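Local structure of ornithine carbamoyltransferase, mitochondrial (3SDS) at residues 43-52 with 332-343; 109-117 with 134-142. The protein catalyses the transfer of a carbamoyl group from carbamoyl phosphate to L-ornithine, giving L-citrulline and phosphate in arginine biosynthesis. All coordinates share one frame; numbering follows the deposited sequence.

Contact 1 of 2, residues 43-52 with 332-343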
ATOM      1  N   ASN A  43      -2.615  15.376  25.129  1.00 37.37           N
ATOM      2  CA  ASN A  43      -1.513  15.084  24.213  1.00 37.10           C
ATOM      3  C   ASN A  43      -1.865  15.346  22.729  1.00 36.35           C
ATOM      4  O   ASN A  43      -1.072  15.976  22.001  1.00 36.68           O
ATOM      5  CB  ASN A  43      -0.941  13.660  24.426  1.00 36.72           C
ATOM      6  CG  ASN A  43      -0.283  13.468  25.814  1.00 38.83           C
ATOM      7  OD1 ASN A  43      -0.165  14.412  26.621  1.00 42.27           O
ATOM      8  ND2 ASN A  43       0.129  12.237  26.101  1.00 36.61           N
ATOM      9  N   ALA A  44      -3.046  14.885  22.296  1.00 35.15           N
ATOM     10  CA  ALA A  44      -3.514  15.119  20.928  1.00 34.18           C
ATOM     11  C   ALA A  44      -3.654  16.621  20.656  1.00 34.59           C
ATOM     12  O   ALA A  44      -3.182  17.125  19.628  1.00 34.43           O
ATOM     13  CB  ALA A  44      -4.825  14.375  20.650  1.00 33.25           C
ATOM     14  N   SER A  45      -4.264  17.338  21.592  1.00 34.79           N
ATOM     15  CA  SER A  45      -4.379  18.779  21.462  1.00 35.84           C
ATOM     16  C   SER A  45      -3.006  19.477  21.282  1.00 37.14           C
ATOM     17  O   SER A  45      -2.842  20.358  20.404  1.00 37.93           O
ATOM     18  CB  SER A  45      -5.078  19.346  22.677  1.00 36.15           C
ATOM     19  OG  SER A  45      -5.188  20.735  22.521  1.00 36.73           O
ATOM     20  N   SER A  46      -2.043  19.082  22.126  1.00 36.81           N
ATOM     21  CA  SER A  46      -0.696  19.609  22.110  1.00 37.10           C
ATOM     22  C   SER A  46       0.029  19.316  20.786  1.00 37.30           C
ATOM     23  O   SER A  46       0.577  20.241  20.149  1.00 37.88           O
ATOM     24  CB  SER A  46       0.085  19.000  23.269  1.00 37.47           C
ATOM     25  OG  SER A  46       1.358  19.604  23.407  1.00 36.95           O
ATOM     26  N   TYR A  47       0.036  18.039  20.377  1.00 36.11           N
ATOM     27  CA  TYR A  47       0.727  17.627  19.153  1.00 35.75           C
ATOM     28  C   TYR A  47       0.164  18.344  17.915  1.00 35.82           C
ATOM     29  O   TYR A  47       0.920  18.720  16.993  1.00 36.28           O
ATOM     30  CB  TYR A  47       0.686  16.094  18.972  1.00 34.92           C
ATOM     31  CG  TYR A  47       1.340  15.276  20.088  1.00 35.16           C
ATOM     32  CD1 TYR A  47       2.452  15.769  20.806  1.00 36.78           C
ATOM     33  CD2 TYR A  47       0.869  14.001  20.409  1.00 34.50           C
ATOM     34  CE1 TYR A  47       3.051  15.021  21.838  1.00 36.22           C
ATOM     35  CE2 TYR A  47       1.465  13.239  21.439  1.00 34.97           C
ATOM     36  CZ  TYR A  47       2.556  13.753  22.139  1.00 37.23           C
ATOM     37  OH  TYR A  47       3.144  13.009  23.149  1.00 39.20           O
ATOM     38  N   LYS A  48      -1.160  18.537  17.924  1.00 35.34           N
ATOM     39  CA  LYS A  48      -1.910  19.249  16.872  1.00 35.32           C
ATOM     40  C   LYS A  48      -1.451  20.701  16.705  1.00 36.19           C
ATOM     41  O   LYS A  48      -1.215  21.179  15.591  1.00 36.59           O
ATOM     42  CB  LYS A  48      -3.423  19.185  17.181  1.00 35.14           C
ATOM     43  CG  LYS A  48      -4.303  20.139  16.366  1.00 35.55           C
ATOM     44  CD  LYS A  48      -5.781  19.807  16.469  1.00 32.88           C
ATOM     45  CE  LYS A  48      -6.593  20.739  15.568  1.00 34.01           C
ATOM     46  NZ  LYS A  48      -8.075  20.677  15.881  1.00 34.58           N
ATOM     47  N   LYS A  49      -1.312  21.399  17.823  1.00 36.80           N
ATOM     48  CA  LYS A  49      -0.887  22.800  17.802  1.00 38.07           C
ATOM     49  C   LYS A  49       0.560  22.962  17.280  1.00 38.41           C
ATOM     50  O   LYS A  49       0.838  23.862  16.488  1.00 39.68           O
ATOM     51  CB  LYS A  49      -1.081  23.432  19.189  1.00 38.58           C
ATOM     52  CG  LYS A  49      -1.496  24.863  19.140  1.00 40.72           C
ATOM     53  CD  LYS A  49      -0.940  25.689  20.291  1.00 44.15           C
ATOM     54  CE  LYS A  49      -0.747  27.144  19.807  1.00 47.45           C
ATOM     55  NZ  LYS A  49      -0.664  28.164  20.891  1.00 49.70           N
ATOM     56  N   THR A  50       1.461  22.079  17.715  1.00 37.57           N
ATOM     57  CA  THR A  50       2.870  22.121  17.291  1.00 37.79           C
ATOM     58  C   THR A  50       3.014  21.812  15.797  1.00 37.45           C
ATOM     59  O   THR A  50       3.649  22.586  15.078  1.00 38.10           O
ATOM     60  CB  THR A  50       3.775  21.105  18.086  1.00 37.48           C
ATOM     61  OG1 THR A  50       3.621  21.272  19.501  1.00 37.10           O
ATOM     62  CG2 THR A  50       5.231  21.261  17.733  1.00 37.23           C
ATOM     63  N   ILE A  51       2.439  20.683  15.347  1.00 36.08           N
ATOM     64  CA  ILE A  51       2.576  20.216  13.942  1.00 35.44           C
ATOM     65  C   ILE A  51       1.895  21.176  12.913  1.00 36.44           C
ATOM     66  O   ILE A  51       2.456  21.464  11.851  1.00 36.19           O
ATOM     67  CB  ILE A  51       2.126  18.722  13.794  1.00 33.91           C
ATOM     68  CG1 ILE A  51       3.108  17.808  14.526  1.00 33.22           C
ATOM     69  CG2 ILE A  51       2.010  18.277  12.322  1.00 32.18           C
ATOM     70  CD1 ILE A  51       2.552  16.451  14.959  1.00 31.21           C
ATOM     71  N   LYS A  52       0.721  21.709  13.263  1.00 36.96           N
ATOM     72  CA  LYS A  52       0.031  22.657  12.364  1.00 38.37           C
ATOM     73  C   LYS A  52       0.707  23.991  12.235  1.00 39.87           C
ATOM     74  O   LYS A  52       0.307  24.754  11.382  1.00 40.90           O
ATOM     75  CB  LYS A  52      -1.447  22.862  12.703  1.00 37.57           C
ATOM     76  CG  LYS A  52      -2.246  21.632  12.401  1.00 37.06           C
ATOM     77  CD  LYS A  52      -3.707  21.779  12.709  1.00 37.94           C
ATOM     78  CE  LYS A  52      -4.444  22.399  11.549  1.00 37.66           C
ATOM     79  NZ  LYS A  52      -5.879  22.289  11.821  1.00 37.98           N
ATOM     80  N   GLU A 332     -11.034  15.645  11.144  1.00 39.02           N
ATOM     81  CA  GLU A 332      -9.582  15.860  11.237  1.00 38.60           C
ATOM     82  C   GLU A 332      -8.974  15.442  12.587  1.00 37.83           C
ATOM     83  O   GLU A 332      -7.815  14.977  12.634  1.00 37.74           O
ATOM     84  CB  GLU A 332      -9.221  17.327  10.940  1.00 39.49           C
ATOM     85  CG  GLU A 332      -7.738  17.673  11.174  1.00 39.74           C
ATOM     86  CD  GLU A 332      -7.417  19.157  11.165  1.00 42.16           C
ATOM     87  OE1 GLU A 332      -8.187  19.965  10.593  1.00 44.33           O
ATOM     88  OE2 GLU A 332      -6.369  19.517  11.735  1.00 42.72           O
ATOM     89  N   ASN A 333      -9.726  15.608  13.676  1.00 36.83           N
ATOM     90  CA  ASN A 333      -9.220  15.199  14.987  1.00 36.12           C
ATOM     91  C   ASN A 333      -8.950  13.681  15.109  1.00 35.72           C
ATOM     92  O   ASN A 333      -8.392  13.230  16.117  1.00 35.17           O
ATOM     93  CB  ASN A 333     -10.132  15.699  16.112  1.00 36.41           C
ATOM     94  CG  ASN A 333     -10.074  17.239  16.305  1.00 38.02           C
ATOM     95  OD1 ASN A 333      -9.082  17.901  15.966  1.00 37.91           O
ATOM     96  ND2 ASN A 333     -11.147  17.802  16.864  1.00 38.51           N
ATOM     97  N   ARG A 334      -9.335  12.896  14.090  1.00 35.67           N
ATOM     98  CA  ARG A 334      -8.989  11.480  14.063  1.00 35.48           C
ATOM     99  C   ARG A 334      -7.471  11.306  13.913  1.00 35.65           C
ATOM    100  O   ARG A 334      -6.858  10.411  14.537  1.00 35.39           O
ATOM    101  CB  ARG A 334      -9.734  10.738  12.951  1.00 36.04           C
ATOM    102  CG  ARG A 334     -11.207  10.352  13.276  1.00 36.74           C
ATOM    103  CD  ARG A 334     -11.333   9.404  14.495  1.00 37.83           C
ATOM    104  NE  ARG A 334     -10.913   8.025  14.215  1.00 38.30           N
ATOM    105  CZ  ARG A 334     -11.684   7.124  13.589  1.00 40.40           C
ATOM    106  NH1 ARG A 334     -12.904   7.461  13.169  1.00 39.69           N
ATOM    107  NH2 ARG A 334     -11.238   5.885  13.360  1.00 40.33           N
ATOM    108  N   LEU A 335      -6.867  12.177  13.100  1.00 35.72           N
ATOM    109  CA  LEU A 335      -5.438  12.126  12.856  1.00 34.94           C
ATOM    110  C   LEU A 335      -4.699  12.334  14.168  1.00 34.85           C
ATOM    111  O   LEU A 335      -3.813  11.539  14.514  1.00 34.70           O
ATOM    112  CB  LEU A 335      -5.014  13.148  11.800  1.00 35.13           C
ATOM    113  CG  LEU A 335      -3.503  13.357  11.538  1.00 35.33           C
ATOM    114  CD1 LEU A 335      -2.743  12.063  11.217  1.00 35.12           C
ATOM    115  CD2 LEU A 335      -3.234  14.400  10.462  1.00 34.54           C
ATOM    116  N   TRP A 336      -5.085  13.385  14.895  1.00 34.89           N
ATOM    117  CA  TRP A 336      -4.422  13.770  16.151  1.00 34.67           C
ATOM    118  C   TRP A 336      -4.654  12.721  17.259  1.00 34.68           C
ATOM    119  O   TRP A 336      -3.724  12.418  18.035  1.00 35.30           O
ATOM    120  CB  TRP A 336      -4.775  15.220  16.565  1.00 34.54           C
ATOM    121  CG  TRP A 336      -4.756  16.155  15.345  1.00 35.47           C
ATOM    122  CD1 TRP A 336      -5.834  16.806  14.783  1.00 35.22           C
ATOM    123  CD2 TRP A 336      -3.627  16.468  14.504  1.00 34.57           C
ATOM    124  NE1 TRP A 336      -5.436  17.508  13.673  1.00 33.96           N
ATOM    125  CE2 TRP A 336      -4.096  17.309  13.470  1.00 34.20           C
ATOM    126  CE3 TRP A 336      -2.261  16.121  14.531  1.00 35.61           C
ATOM    127  CZ2 TRP A 336      -3.247  17.816  12.467  1.00 35.56           C
ATOM    128  CZ3 TRP A 336      -1.407  16.625  13.526  1.00 34.37           C
ATOM    129  CH2 TRP A 336      -1.908  17.466  12.511  1.00 35.44           C
ATOM    130  N   ALA A 337      -5.844  12.117  17.286  1.00 33.96           N
ATOM    131  CA  ALA A 337      -6.143  11.058  18.243  1.00 33.47           C
ATOM    132  C   ALA A 337      -5.349   9.755  17.995  1.00 33.64           C
ATOM    133  O   ALA A 337      -4.900   9.109  18.946  1.00 33.75           O
ATOM    134  CB  ALA A 337      -7.623  10.791  18.263  1.00 33.66           C
ATOM    135  N   ALA A 338      -5.148   9.381  16.732  1.00 33.86           N
ATOM    136  CA  ALA A 338      -4.299   8.223  16.414  1.00 33.86           C
ATOM    137  C   ALA A 338      -2.837   8.395  16.836  1.00 34.27           C
ATOM    138  O   ALA A 338      -2.217   7.425  17.319  1.00 34.72           O
ATOM    139  CB  ALA A 338      -4.379   7.872  14.947  1.00 33.54           C
ATOM    140  N   ILE A 339      -2.285   9.604  16.665  1.00 34.33           N
ATOM    141  CA  ILE A 339      -0.889   9.858  17.044  1.00 34.29           C
ATOM    142  C   ILE A 339      -0.745   9.630  18.548  1.00 34.62           C
ATOM    143  O   ILE A 339       0.185   8.942  19.016  1.00 34.90           O
ATOM    144  CB  ILE A 339      -0.389  11.298  16.659  1.00 34.96           C
ATOM    145  CG1 ILE A 339      -0.214  11.456  15.127  1.00 34.14           C
ATOM    146  CG2 ILE A 339       0.931  11.658  17.425  1.00 33.85           C
ATOM    147  CD1 ILE A 339       0.054  12.908  14.643  1.00 30.60           C
ATOM    148  N   SER A 340      -1.687  10.198  19.295  1.00 34.52           N
ATOM    149  CA  SER A 340      -1.683  10.114  20.756  1.00 34.61           C
ATOM    150  C   SER A 340      -1.773   8.651  21.211  1.00 34.42           C
ATOM    151  O   SER A 340      -0.983   8.207  22.064  1.00 34.75           O
ATOM    152  CB  SER A 340      -2.862  10.918  21.306  1.00 34.65           C
ATOM    153  OG  SER A 340      -2.869  10.965  22.711  1.00 35.20           O
ATOM    154  N   ALA A 341      -2.710   7.908  20.612  1.00 33.36           N
ATOM    155  CA  ALA A 341      -2.966   6.535  21.016  1.00 33.39           C
ATOM    156  C   ALA A 341      -1.817   5.586  20.679  1.00 33.95           C
ATOM    157  O   ALA A 341      -1.444   4.736  21.511  1.00 34.29           O
ATOM    158  CB  ALA A 341      -4.270   6.032  20.439  1.00 32.89           C
ATOM    159  N   LEU A 342      -1.268   5.725  19.472  1.00 33.98           N
ATOM    160  CA  LEU A 342      -0.133   4.906  19.060  1.00 34.39           C
ATOM    161  C   LEU A 342       1.112   5.232  19.884  1.00 35.23           C
ATOM    162  O   LEU A 342       1.848   4.307  20.242  1.00 36.32           O
ATOM    163  CB  LEU A 342       0.180   5.056  17.562  1.00 34.30           C
ATOM    164  CG  LEU A 342      -0.861   4.688  16.508  1.00 33.00           C
ATOM    165  CD1 LEU A 342      -0.603   5.499  15.255  1.00 32.32           C
ATOM    166  CD2 LEU A 342      -0.832   3.217  16.188  1.00 30.74           C
ATOM    167  N   GLU A 343       1.375   6.511  20.176  1.00 35.27           N
ATOM    168  CA  GLU A 343       2.491   6.830  21.082  1.00 36.29           C
ATOM    169  C   GLU A 343       2.340   6.123  22.431  1.00 36.69           C
ATOM    170  O   GLU A 343       3.318   5.569  22.965  1.00 36.97           O
ATOM    171  CB  GLU A 343       2.647   8.334  21.333  1.00 36.95           C
ATOM    172  CG  GLU A 343       3.981   8.713  21.995  1.00 37.51           C
ATOM    173  CD  GLU A 343       3.864   9.908  22.936  1.00 41.79           C
ATOM    174  OE1 GLU A 343       2.752  10.480  23.026  1.00 40.96           O
ATOM    175  OE2 GLU A 343       4.888  10.271  23.593  1.00 43.96           O
TER
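Lys48 lays its aliphatic chain over one face of the Trp336 indole, CD standing 3.8 Å from the centroid of the five-membered ring in a CH-pi contact. The chain runs extended from a CG set anti to the backbone N (chi1 167°), which carries the ammonium past the indole to Asn333; Lys48 NZ donates to Asn333 OD1 at 3.0 Å, in the carbonyl plane and on a lone pair. Ile51 CG2 reaches the benzo edge of the same indole, 4.0 Å from CZ3, and Leu335 CD2 backs the other face. Lys52 bends at chi3 and comes toward Glu332 from the opposite direction, its NZ 2.8 Å from OE2 in a salt bridge on the syn lone pair. Glu332 OE2 also accepts from Trp336 NE1 at 2.9 Å, met on its anti side somewhat out of the carboxylate plane, so two donors grip OE2 and the NE1 bond, nearly in the ring plane, helps set the rotation of the indole. At the other end of the contact Tyr47 OH donates to Glu343 OE1 at 2.6 Å, arriving from above the carboxylate plane, while CD2 of its ring rests 3.8 Å from Ile339 CG2. Between these polar ends the small Ala44 lets the backbones approach, its CB lying on the carbonyl of Trp336. In the second shell Glu168 pairs with Lys48, Thr165 holds Asn333 ND2, Arg59 pairs with Glu343 OE2, and Ser340 OG bonds to Leu40 O. The axes of 43-51 and 332-343 come within 8.4 Å, their N-to-C directions 116° apart. Here the C-terminal helix 327-347 returns to the carbamoyl phosphate domain and packs on helix 34-51, as in the two-domain carbamoyltransferase fold; its Arg334, on another side of the helix, probably binds carbamoyl phosphate.

Contact 2 of 2, residues 109-117 with 134-142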
ATOM      1  N   GLU A 109      -7.418 -20.705   7.488  1.00 76.06           N
ATOM      2  CA  GLU A 109      -6.394 -20.879   8.530  1.00 73.88           C
ATOM      3  C   GLU A 109      -6.984 -20.443   9.891  1.00 71.40           C
ATOM      4  O   GLU A 109      -7.624 -19.390   9.990  1.00 69.77           O
ATOM      5  CB  GLU A 109      -5.141 -20.050   8.175  1.00 72.41           C
ATOM      6  CG  GLU A 109      -3.957 -20.155   9.148  1.00 72.08           C
ATOM      7  CD  GLU A 109      -2.918 -19.044   8.958  1.00 71.23           C
ATOM      8  OE1 GLU A 109      -3.204 -18.024   8.295  1.00 70.80           O
ATOM      9  OE2 GLU A 109      -1.797 -19.186   9.479  1.00 71.60           O
ATOM     10  N   SER A 110      -6.766 -21.251  10.928  1.00 70.56           N
ATOM     11  CA  SER A 110      -7.248 -20.962  12.295  1.00 68.34           C
ATOM     12  C   SER A 110      -6.958 -19.535  12.791  1.00 64.61           C
ATOM     13  O   SER A 110      -5.939 -18.956  12.416  1.00 63.67           O
ATOM     14  CB  SER A 110      -6.645 -21.985  13.259  1.00 69.36           C
ATOM     15  OG  SER A 110      -6.535 -21.458  14.566  1.00 68.85           O
ATOM     16  N   LEU A 111      -7.829 -18.969  13.633  1.00 62.48           N
ATOM     17  CA  LEU A 111      -7.578 -17.602  14.163  1.00 59.24           C
ATOM     18  C   LEU A 111      -6.332 -17.524  15.075  1.00 57.31           C
ATOM     19  O   LEU A 111      -5.641 -16.493  15.133  1.00 54.89           O
ATOM     20  CB  LEU A 111      -8.812 -16.979  14.848  1.00 58.61           C
ATOM     21  CG  LEU A 111      -8.596 -15.488  15.208  1.00 57.09           C
ATOM     22  CD1 LEU A 111      -9.724 -14.568  14.733  1.00 56.86           C
ATOM     23  CD2 LEU A 111      -8.291 -15.262  16.696  1.00 57.13           C
ATOM     24  N   TYR A 112      -6.068 -18.626  15.778  1.00 57.30           N
ATOM     25  CA  TYR A 112      -4.892 -18.748  16.626  1.00 55.72           C
ATOM     26  C   TYR A 112      -3.609 -18.510  15.808  1.00 54.25           C
ATOM     27  O   TYR A 112      -2.832 -17.598  16.122  1.00 52.23           O
ATOM     28  CB  TYR A 112      -4.899 -20.123  17.298  1.00 57.59           C
ATOM     29  CG  TYR A 112      -3.849 -20.317  18.367  1.00 57.73           C
ATOM     30  CD1 TYR A 112      -4.016 -19.780  19.648  1.00 55.84           C
ATOM     31  CD2 TYR A 112      -2.691 -21.060  18.103  1.00 58.36           C
ATOM     32  CE1 TYR A 112      -3.057 -19.973  20.636  1.00 55.01           C
ATOM     33  CE2 TYR A 112      -1.723 -21.257  19.089  1.00 58.19           C
ATOM     34  CZ  TYR A 112      -1.919 -20.709  20.351  1.00 56.65           C
ATOM     35  OH  TYR A 112      -0.967 -20.901  21.316  1.00 56.95           O
ATOM     36  N   ASP A 113      -3.437 -19.306  14.747  1.00 54.43           N
ATOM     37  CA  ASP A 113      -2.267 -19.263  13.868  1.00 53.74           C
ATOM     38  C   ASP A 113      -1.985 -17.858  13.280  1.00 51.67           C
ATOM     39  O   ASP A 113      -0.893 -17.295  13.456  1.00 50.37           O
ATOM     40  CB  ASP A 113      -2.428 -20.290  12.739  1.00 55.73           C
ATOM     41  CG  ASP A 113      -2.507 -21.741  13.241  1.00 58.24           C
ATOM     42  OD1 ASP A 113      -2.693 -21.975  14.458  1.00 58.38           O
ATOM     43  OD2 ASP A 113      -2.379 -22.666  12.400  1.00 60.05           O
ATOM     44  N   THR A 114      -2.979 -17.292  12.598  1.00 50.67           N
ATOM     45  CA  THR A 114      -2.876 -15.950  12.030  1.00 48.79           C
ATOM     46  C   THR A 114      -2.369 -14.915  13.046  1.00 46.88           C
ATOM     47  O   THR A 114      -1.448 -14.138  12.778  1.00 45.94           O
ATOM     48  CB  THR A 114      -4.241 -15.536  11.477  1.00 48.84           C
ATOM     49  OG1 THR A 114      -4.526 -16.346  10.330  1.00 51.02           O
ATOM     50  CG2 THR A 114      -4.270 -14.075  11.078  1.00 46.42           C
ATOM     51  N   SER A 115      -2.990 -14.932  14.218  1.00 46.53           N
ATOM     52  CA  SER A 115      -2.635 -14.103  15.361  1.00 44.60           C
ATOM     53  C   SER A 115      -1.168 -14.262  15.840  1.00 43.73           C
ATOM     54  O   SER A 115      -0.480 -13.276  16.039  1.00 42.14           O
ATOM     55  CB  SER A 115      -3.605 -14.436  16.491  1.00 44.79           C
ATOM     56  OG  SER A 115      -3.630 -13.408  17.445  1.00 45.49           O
ATOM     57  N   VAL A 116      -0.690 -15.491  16.026  1.00 44.59           N
ATOM     58  CA  VAL A 116       0.671 -15.683  16.523  1.00 44.00           C
ATOM     59  C   VAL A 116       1.684 -15.226  15.473  1.00 44.07           C
ATOM     60  O   VAL A 116       2.617 -14.468  15.795  1.00 43.32           O
ATOM     61  CB  VAL A 116       0.945 -17.141  16.966  1.00 45.78           C
ATOM     62  CG1 VAL A 116       2.457 -17.453  16.983  1.00 44.95           C
ATOM     63  CG2 VAL A 116       0.316 -17.420  18.322  1.00 44.11           C
ATOM     64  N   VAL A 117       1.454 -15.655  14.224  1.00 44.81           N
ATOM     65  CA  VAL A 117       2.340 -15.408  13.071  1.00 44.28           C
ATOM     66  C   VAL A 117       2.512 -13.937  12.665  1.00 42.82           C
ATOM     67  O   VAL A 117       3.640 -13.457  12.539  1.00 42.74           O
ATOM     68  CB  VAL A 117       1.904 -16.258  11.842  1.00 45.82           C
ATOM     69  CG1 VAL A 117       2.779 -15.959  10.611  1.00 45.19           C
ATOM     70  CG2 VAL A 117       1.983 -17.734  12.183  1.00 46.71           C
ATOM     71  N   ASP A 134     -14.598 -11.883  18.223  1.00 74.41           N
ATOM     72  CA  ASP A 134     -13.492 -11.998  17.263  1.00 72.58           C
ATOM     73  C   ASP A 134     -12.224 -11.240  17.697  1.00 69.71           C
ATOM     74  O   ASP A 134     -11.146 -11.840  17.771  1.00 69.85           O
ATOM     75  CB  ASP A 134     -13.926 -11.556  15.856  1.00 72.87           C
ATOM     76  CG  ASP A 134     -14.397 -12.711  14.989  1.00 75.01           C
ATOM     77  OD1 ASP A 134     -15.507 -12.617  14.431  1.00 75.89           O
ATOM     78  OD2 ASP A 134     -13.659 -13.708  14.849  1.00 76.77           O
ATOM     79  N   ILE A 135     -12.357  -9.941  17.987  1.00 66.35           N
ATOM     80  CA  ILE A 135     -11.199  -9.093  18.342  1.00 63.24           C
ATOM     81  C   ILE A 135     -10.478  -9.525  19.638  1.00 62.10           C
ATOM     82  O   ILE A 135      -9.245  -9.495  19.707  1.00 61.44           O
ATOM     83  CB  ILE A 135     -11.549  -7.552  18.343  1.00 61.83           C
ATOM     84  CG1 ILE A 135     -10.320  -6.675  18.581  1.00 59.38           C
ATOM     85  CG2 ILE A 135     -12.574  -7.212  19.399  1.00 62.50           C
ATOM     86  CD1 ILE A 135      -9.549  -6.367  17.368  1.00 57.76           C
ATOM     87  N   ALA A 136     -11.243  -9.931  20.651  1.00 61.29           N
ATOM     88  CA  ALA A 136     -10.651 -10.392  21.909  1.00 60.14           C
ATOM     89  C   ALA A 136      -9.776 -11.632  21.703  1.00 60.03           C
ATOM     90  O   ALA A 136      -8.657 -11.692  22.207  1.00 59.84           O
ATOM     91  CB  ALA A 136     -11.723 -10.631  22.974  1.00 60.62           C
ATOM     92  N   ASN A 137     -10.272 -12.597  20.938  1.00 59.95           N
ATOM     93  CA  ASN A 137      -9.511 -13.815  20.649  1.00 60.20           C
ATOM     94  C   ASN A 137      -8.175 -13.544  19.922  1.00 58.58           C
ATOM     95  O   ASN A 137      -7.157 -14.187  20.188  1.00 58.89           O
ATOM     96  CB  ASN A 137     -10.390 -14.825  19.883  1.00 61.96           C
ATOM     97  CG  ASN A 137     -11.579 -15.348  20.727  1.00 62.84           C
ATOM     98  OD1 ASN A 137     -11.485 -15.473  21.951  1.00 62.25           O
ATOM     99  ND2 ASN A 137     -12.696 -15.649  20.060  1.00 62.33           N
ATOM    100  N   LEU A 138      -8.200 -12.576  19.014  1.00 56.38           N
ATOM    101  CA  LEU A 138      -7.016 -12.129  18.319  1.00 54.55           C
ATOM    102  C   LEU A 138      -6.023 -11.526  19.307  1.00 53.26           C
ATOM    103  O   LEU A 138      -4.868 -11.947  19.374  1.00 53.73           O
ATOM    104  CB  LEU A 138      -7.409 -11.099  17.265  1.00 53.58           C
ATOM    105  CG  LEU A 138      -6.326 -10.245  16.613  1.00 52.07           C
ATOM    106  CD1 LEU A 138      -5.306 -11.073  15.831  1.00 53.13           C
ATOM    107  CD2 LEU A 138      -7.004  -9.271  15.702  1.00 51.26           C
ATOM    108  N   ALA A 139      -6.479 -10.541  20.071  1.00 51.45           N
ATOM    109  CA  ALA A 139      -5.664  -9.920  21.107  1.00 49.91           C
ATOM    110  C   ALA A 139      -5.127 -10.934  22.115  1.00 50.35           C
ATOM    111  O   ALA A 139      -3.987 -10.808  22.580  1.00 50.25           O
ATOM    112  CB  ALA A 139      -6.462  -8.850  21.828  1.00 49.21           C
ATOM    113  N   LYS A 140      -5.947 -11.925  22.461  1.00 50.64           N
ATOM    114  CA  LYS A 140      -5.569 -12.912  23.466  1.00 51.16           C
ATOM    115  C   LYS A 140      -4.253 -13.580  23.091  1.00 50.77           C
ATOM    116  O   LYS A 140      -3.433 -13.859  23.950  1.00 50.96           O
ATOM    117  CB  LYS A 140      -6.674 -13.959  23.659  1.00 52.87           C
ATOM    118  CG  LYS A 140      -6.570 -14.774  24.958  1.00 55.18           C
ATOM    119  CD  LYS A 140      -7.275 -16.143  24.829  1.00 60.12           C
ATOM    120  CE  LYS A 140      -7.126 -17.038  26.091  1.00 62.49           C
ATOM    121  NZ  LYS A 140      -8.202 -16.765  27.121  1.00 62.87           N
ATOM    122  N   HIS A 141      -4.039 -13.796  21.802  1.00 50.13           N
ATOM    123  CA  HIS A 141      -2.835 -14.488  21.347  1.00 50.31           C
ATOM    124  C   HIS A 141      -1.795 -13.626  20.603  1.00 48.33           C
ATOM    125  O   HIS A 141      -0.790 -14.141  20.132  1.00 49.01           O
ATOM    126  CB  HIS A 141      -3.235 -15.714  20.521  1.00 52.01           C
ATOM    127  CG  HIS A 141      -4.249 -16.588  21.198  1.00 54.53           C
ATOM    128  ND1 HIS A 141      -5.587 -16.576  20.859  1.00 55.72           N
ATOM    129  CD2 HIS A 141      -4.124 -17.484  22.208  1.00 55.47           C
ATOM    130  CE1 HIS A 141      -6.242 -17.438  21.620  1.00 56.18           C
ATOM    131  NE2 HIS A 141      -5.376 -18.003  22.444  1.00 56.97           N
ATOM    132  N   SER A 142      -2.039 -12.328  20.491  1.00 45.91           N
ATOM    133  CA  SER A 142      -1.063 -11.419  19.907  1.00 44.38           C
ATOM    134  C   SER A 142       0.075 -11.142  20.894  1.00 44.00           C
ATOM    135  O   SER A 142      -0.174 -10.924  22.083  1.00 44.48           O
ATOM    136  CB  SER A 142      -1.734 -10.089  19.526  1.00 42.95           C
ATOM    137  OG  SER A 142      -0.776  -9.082  19.254  1.00 40.39           O
TER
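Leu138 O is approached from both segments: His141 N bonds to it at 3.2 Å, Ser142 N weakly, and Ser115 OG of the facing helix lies 2.7 Å away. With chi1 at -160° the Ser115 hydroxyl swings away from its own amide and toward Leu138, which also brings it beside Leu138 CD1. One turn earlier, Leu111 CD2 rests against the backbone of the other helix, 3.5 Å from Leu138 N and 3.8 Å from Asn137 CB. Beside this, the Tyr112 ring turns its edge to the face of His141 in a T-shaped pair, planes at 71°, though the rings are modelled too close for their spacing to be relied on. The imidazole is held from within its own segment, since His141 ND1 donates to Asn137 O at 2.9 Å, although that oxygen is tilted out of the ring plane; CB of Lys140 lies against the other face. The axes of 111-117 and 134-141 cross at 51°, and the nearest CA atoms are those of Ser115 and Ser142, 5.5 Å apart. Strand 124-128 links the two helices, and Leu138 packs on its Ala127; toward the third subunit, Asp113 bonds to Tyr321 and Glu109 salt-bridges Arg79, a probable carbamoyl phosphate ligand, both of that subunit.

From the N terminus, the chain first forms helix 34-51, whose partner in contact 1 comes only near the C terminus, so 43-52 with 332-343 closes a loop of 279 residues. Within that loop lies the much shorter one of contact 2, where 109-117 meets 134-142 after a single intervening strand, 124-128; the two nest without crossing. Contact 1 joins the carbamoyl phosphate-binding and ornithine-binding domain regions, whereas contact 2 lies wholly within the former and borders the third subunit. Their centres lie 29 Å apart and their nearest atoms about 13 Å, so they do not touch.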